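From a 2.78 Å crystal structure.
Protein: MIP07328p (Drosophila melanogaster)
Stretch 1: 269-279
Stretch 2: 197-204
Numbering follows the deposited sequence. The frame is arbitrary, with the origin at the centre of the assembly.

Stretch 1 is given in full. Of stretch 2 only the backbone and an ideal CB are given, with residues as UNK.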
# COMPACT_ATOMS: atom_id res chain seq x y z
N GLU A 269 -0.73 -13.23 3.37
CA GLU A 269 0.14 -12.23 3.99
C GLU A 269 0.28 -11.03 3.06
O GLU A 269 1.07 -11.05 2.11
CB GLU A 269 1.51 -12.84 4.32
CG GLU A 269 1.44 -13.93 5.38
CD GLU A 269 2.82 -14.35 5.86
OE1 GLU A 269 3.82 -13.99 5.21
OE2 GLU A 269 2.89 -15.05 6.90
N ILE A 270 -0.50 -9.98 3.33
CA ILE A 270 -0.42 -8.76 2.54
C ILE A 270 0.92 -8.08 2.78
O ILE A 270 1.51 -8.17 3.87
CB ILE A 270 -1.60 -7.83 2.88
CG1 ILE A 270 -1.72 -6.70 1.86
CG2 ILE A 270 -1.46 -7.26 4.28
CD1 ILE A 270 -3.01 -5.93 1.97
N GLN A 271 1.43 -7.41 1.75
CA GLN A 271 2.78 -6.86 1.81
C GLN A 271 2.80 -5.38 1.47
O GLN A 271 3.64 -4.63 1.98
CB GLN A 271 3.71 -7.63 0.86
CG GLN A 271 3.91 -9.09 1.22
CD GLN A 271 4.70 -9.26 2.51
OE1 GLN A 271 5.57 -8.46 2.83
NE2 GLN A 271 4.38 -10.31 3.26
N ALA A 272 1.88 -4.94 0.61
CA ALA A 272 1.83 -3.55 0.19
C ALA A 272 0.47 -3.25 -0.42
O ALA A 272 -0.21 -4.15 -0.92
CB ALA A 272 2.93 -3.23 -0.83
N ILE A 273 0.08 -1.98 -0.37
CA ILE A 273 -1.14 -1.50 -1.01
C ILE A 273 -0.82 -0.22 -1.77
O ILE A 273 0.18 0.45 -1.52
CB ILE A 273 -2.29 -1.25 -0.02
CG1 ILE A 273 -1.94 -0.09 0.93
CG2 ILE A 273 -2.62 -2.51 0.76
CD1 ILE A 273 -3.11 0.38 1.76
N SER A 274 -1.68 0.10 -2.71
CA SER A 274 -1.63 1.33 -3.47
C SER A 274 -2.68 2.31 -2.96
O SER A 274 -3.59 1.92 -2.22
CB SER A 274 -1.88 1.04 -4.96
OG SER A 274 -3.22 0.63 -5.17
N PRO A 275 -2.57 3.59 -3.31
CA PRO A 275 -3.66 4.52 -2.99
C PRO A 275 -4.94 4.11 -3.70
O PRO A 275 -4.95 3.25 -4.59
CB PRO A 275 -3.15 5.87 -3.52
CG PRO A 275 -1.67 5.72 -3.57
CD PRO A 275 -1.41 4.28 -3.90
N ILE A 276 -6.05 4.72 -3.29
CA ILE A 276 -7.32 4.42 -3.94
C ILE A 276 -7.25 4.85 -5.40
O ILE A 276 -6.94 6.01 -5.71
CB ILE A 276 -8.49 5.11 -3.21
CG1 ILE A 276 -8.70 4.48 -1.84
CG2 ILE A 276 -9.76 5.01 -4.03
CD1 ILE A 276 -9.94 4.97 -1.13
N VAL A 277 -7.52 3.91 -6.29
CA VAL A 277 -7.48 4.14 -7.73
C VAL A 277 -8.90 4.32 -8.24
O VAL A 277 -9.81 3.58 -7.85
CB VAL A 277 -6.77 2.97 -8.45
CG1 VAL A 277 -6.95 3.07 -9.95
CG2 VAL A 277 -5.29 2.96 -8.09
N GLU A 278 -9.09 5.30 -9.12
CA GLU A 278 -10.40 5.58 -9.71
C GLU A 278 -10.41 4.99 -11.12
O GLU A 278 -9.89 5.59 -12.06
CB GLU A 278 -10.69 7.08 -9.72
CG GLU A 278 -10.78 7.70 -8.33
CD GLU A 278 -11.97 7.20 -7.54
OE1 GLU A 278 -12.95 6.70 -8.15
OE2 GLU A 278 -11.94 7.30 -6.29
N SER A 279 -11.01 3.81 -11.26
CA SER A 279 -11.14 3.14 -12.55
C SER A 279 -12.62 3.19 -12.93
O SER A 279 -13.42 2.34 -12.53
CB SER A 279 -10.63 1.69 -12.48
OG SER A 279 -9.28 1.64 -12.06
N UNK A 197 1.58 -3.49 10.00
CA UNK A 197 0.75 -2.62 9.19
C UNK A 197 1.42 -2.31 7.86
O UNK A 197 2.65 -2.18 7.77
CB UNK A 197 0.44 -1.32 9.94
N UNK A 198 0.61 -2.18 6.82
CA UNK A 198 1.10 -1.92 5.47
C UNK A 198 0.51 -0.66 4.85
O UNK A 198 0.98 -0.25 3.78
CB UNK A 198 0.79 -3.12 4.57
N UNK A 199 -0.50 -0.04 5.47
CA UNK A 199 -1.06 1.17 4.90
C UNK A 199 -2.31 1.68 5.59
O UNK A 199 -2.97 0.94 6.33
CB UNK A 199 -1.37 0.93 3.42
N UNK A 200 -2.65 2.94 5.34
CA UNK A 200 -3.83 3.57 5.91
C UNK A 200 -4.42 4.53 4.89
O UNK A 200 -3.70 5.37 4.34
CB UNK A 200 -3.49 4.30 7.21
N UNK A 201 -5.72 4.40 4.63
CA UNK A 201 -6.40 5.21 3.63
C UNK A 201 -7.62 5.86 4.27
O UNK A 201 -8.39 5.19 4.97
CB UNK A 201 -6.80 4.37 2.42
N UNK A 202 -7.80 7.15 4.03
CA UNK A 202 -9.00 7.87 4.44
C UNK A 202 -10.07 7.74 3.36
O UNK A 202 -9.77 7.85 2.16
CB UNK A 202 -8.68 9.34 4.71
N UNK A 203 -11.31 7.52 3.78
CA UNK A 203 -12.40 7.33 2.82
C UNK A 203 -13.74 7.51 3.51
O UNK A 203 -14.05 6.80 4.47
CB UNK A 203 -12.32 5.95 2.17
N UNK A 204 -14.53 8.48 3.02
CA UNK A 204 -15.96 8.60 3.33
C UNK A 204 -16.22 8.66 4.84
O UNK A 204 -17.08 7.96 5.37
CB UNK A 204 -16.73 7.42 2.72

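Position 197 offers little evidence. Its ideal CB points away from stretch 1 and has nothing of it within 5.5 Å, so stretch 1 sets no limit on size or polarity. The deposited residue is F197, which makes no contact with stretch 1.

At position 198 the CA-to-CB bond points toward stretch 1. The ideal CB lies 4.1 Å from Q271 O and 4.7 Å from I270 CG2, with the methyls of I270 and I273 close by. That leaves room for a few carbons and favours a compact apolar side chain: valine, isoleucine or perhaps threonine. V198 is deposited, with chi1 in m. Its CG2 lies 4.0 Å from I273 CG2, both of its methyls, CG1 and CG2, come within 4.1 Å of I270 CG2, and CG1 is also 3.9 Å from Q271 O.

Position 199 is the most decisive. An ideal CB would sit 2.5 Å from I273 CD1, a clash, so with I273 as modelled any side chain is excluded; phi/psi of 172/163 is also a region that glycine enters most easily. G199 is the residue found, and the tip of I273 uses the vacancy, its CD1 resting 3.8 Å from G199 CA.

At position 200 the CB points away and finds nothing of stretch 1 within 5.5 Å, so many residues would serve. It is A200.

Position 201 faces stretch 1 again. The ideal CB is 4.7 Å from I276 CG1 and 5.5 Å from I273 CD1, a gap between two aliphatic chains that suits isoleucine, leucine, valine or methionine. I201 fills it, with both chi angles in m: its CG2 touches I276 CG1 at 3.5 Å, its CG1 lies 4.1 Å from I273 CD1, and its CD1 reaches to 4.3 Å from P275 CA.

Position 202 points away, with no neighbour of its ideal CB in stretch 1; polar or charged residues are as plausible as others. E202 occupies it.

Position 203 points toward stretch 1, its ideal CB 4.2 Å from I276 CD1. Farther out lies the carboxylate of E278, so a long chain combining an aliphatic stem with a positive end, lysine or arginine, fits best, although a shorter apolar one could also cover I276. R203 does both: its CD packs 3.7 Å from I276 CD1, and its NH1 forms a salt bridge with E278 OE2 at 3.6 Å, the oxygen lying at the guanidinium edge, near its plane.

Position 204 is out of reach, and its phi/psi of 55/48 is left-handed, which favours glycine, asparagine or aspartate. N204 agrees.

Stretch 2 (197-204) FVGAIERN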
# COMPACT_ATOMS: atom_id res chain seq x y z
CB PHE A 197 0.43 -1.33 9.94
CG PHE A 197 -0.30 -1.55 11.23
CD1 PHE A 197 -1.69 -1.62 11.25
CD2 PHE A 197 0.39 -1.68 12.42
CE1 PHE A 197 -2.37 -1.82 12.44
CE2 PHE A 197 -0.28 -1.89 13.61
CZ PHE A 197 -1.66 -1.96 13.62
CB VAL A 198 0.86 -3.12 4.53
CG1 VAL A 198 1.39 -4.41 5.15
CG2 VAL A 198 -0.62 -3.25 4.20
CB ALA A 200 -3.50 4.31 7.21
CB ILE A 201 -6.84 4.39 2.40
CG1 ILE A 201 -5.68 3.53 1.88
CG2 ILE A 201 -7.33 5.31 1.31
CD1 ILE A 201 -4.60 4.31 1.18
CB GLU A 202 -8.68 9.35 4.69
CG GLU A 202 -9.89 10.21 5.02
CD GLU A 202 -9.60 11.70 4.87
OE1 GLU A 202 -8.48 12.05 4.44
OE2 GLU A 202 -10.50 12.51 5.17
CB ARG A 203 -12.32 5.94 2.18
CG ARG A 203 -13.43 5.63 1.20
CD ARG A 203 -13.22 6.33 -0.13
NE ARG A 203 -14.18 5.89 -1.14
CZ ARG A 203 -14.07 6.13 -2.44
NH1 ARG A 203 -13.03 6.81 -2.90
NH2 ARG A 203 -14.99 5.68 -3.28
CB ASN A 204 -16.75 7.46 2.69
CG ASN A 204 -16.80 7.56 1.18
OD1 ASN A 204 -16.69 8.65 0.61
ND2 ASN A 204 -16.98 6.42 0.51
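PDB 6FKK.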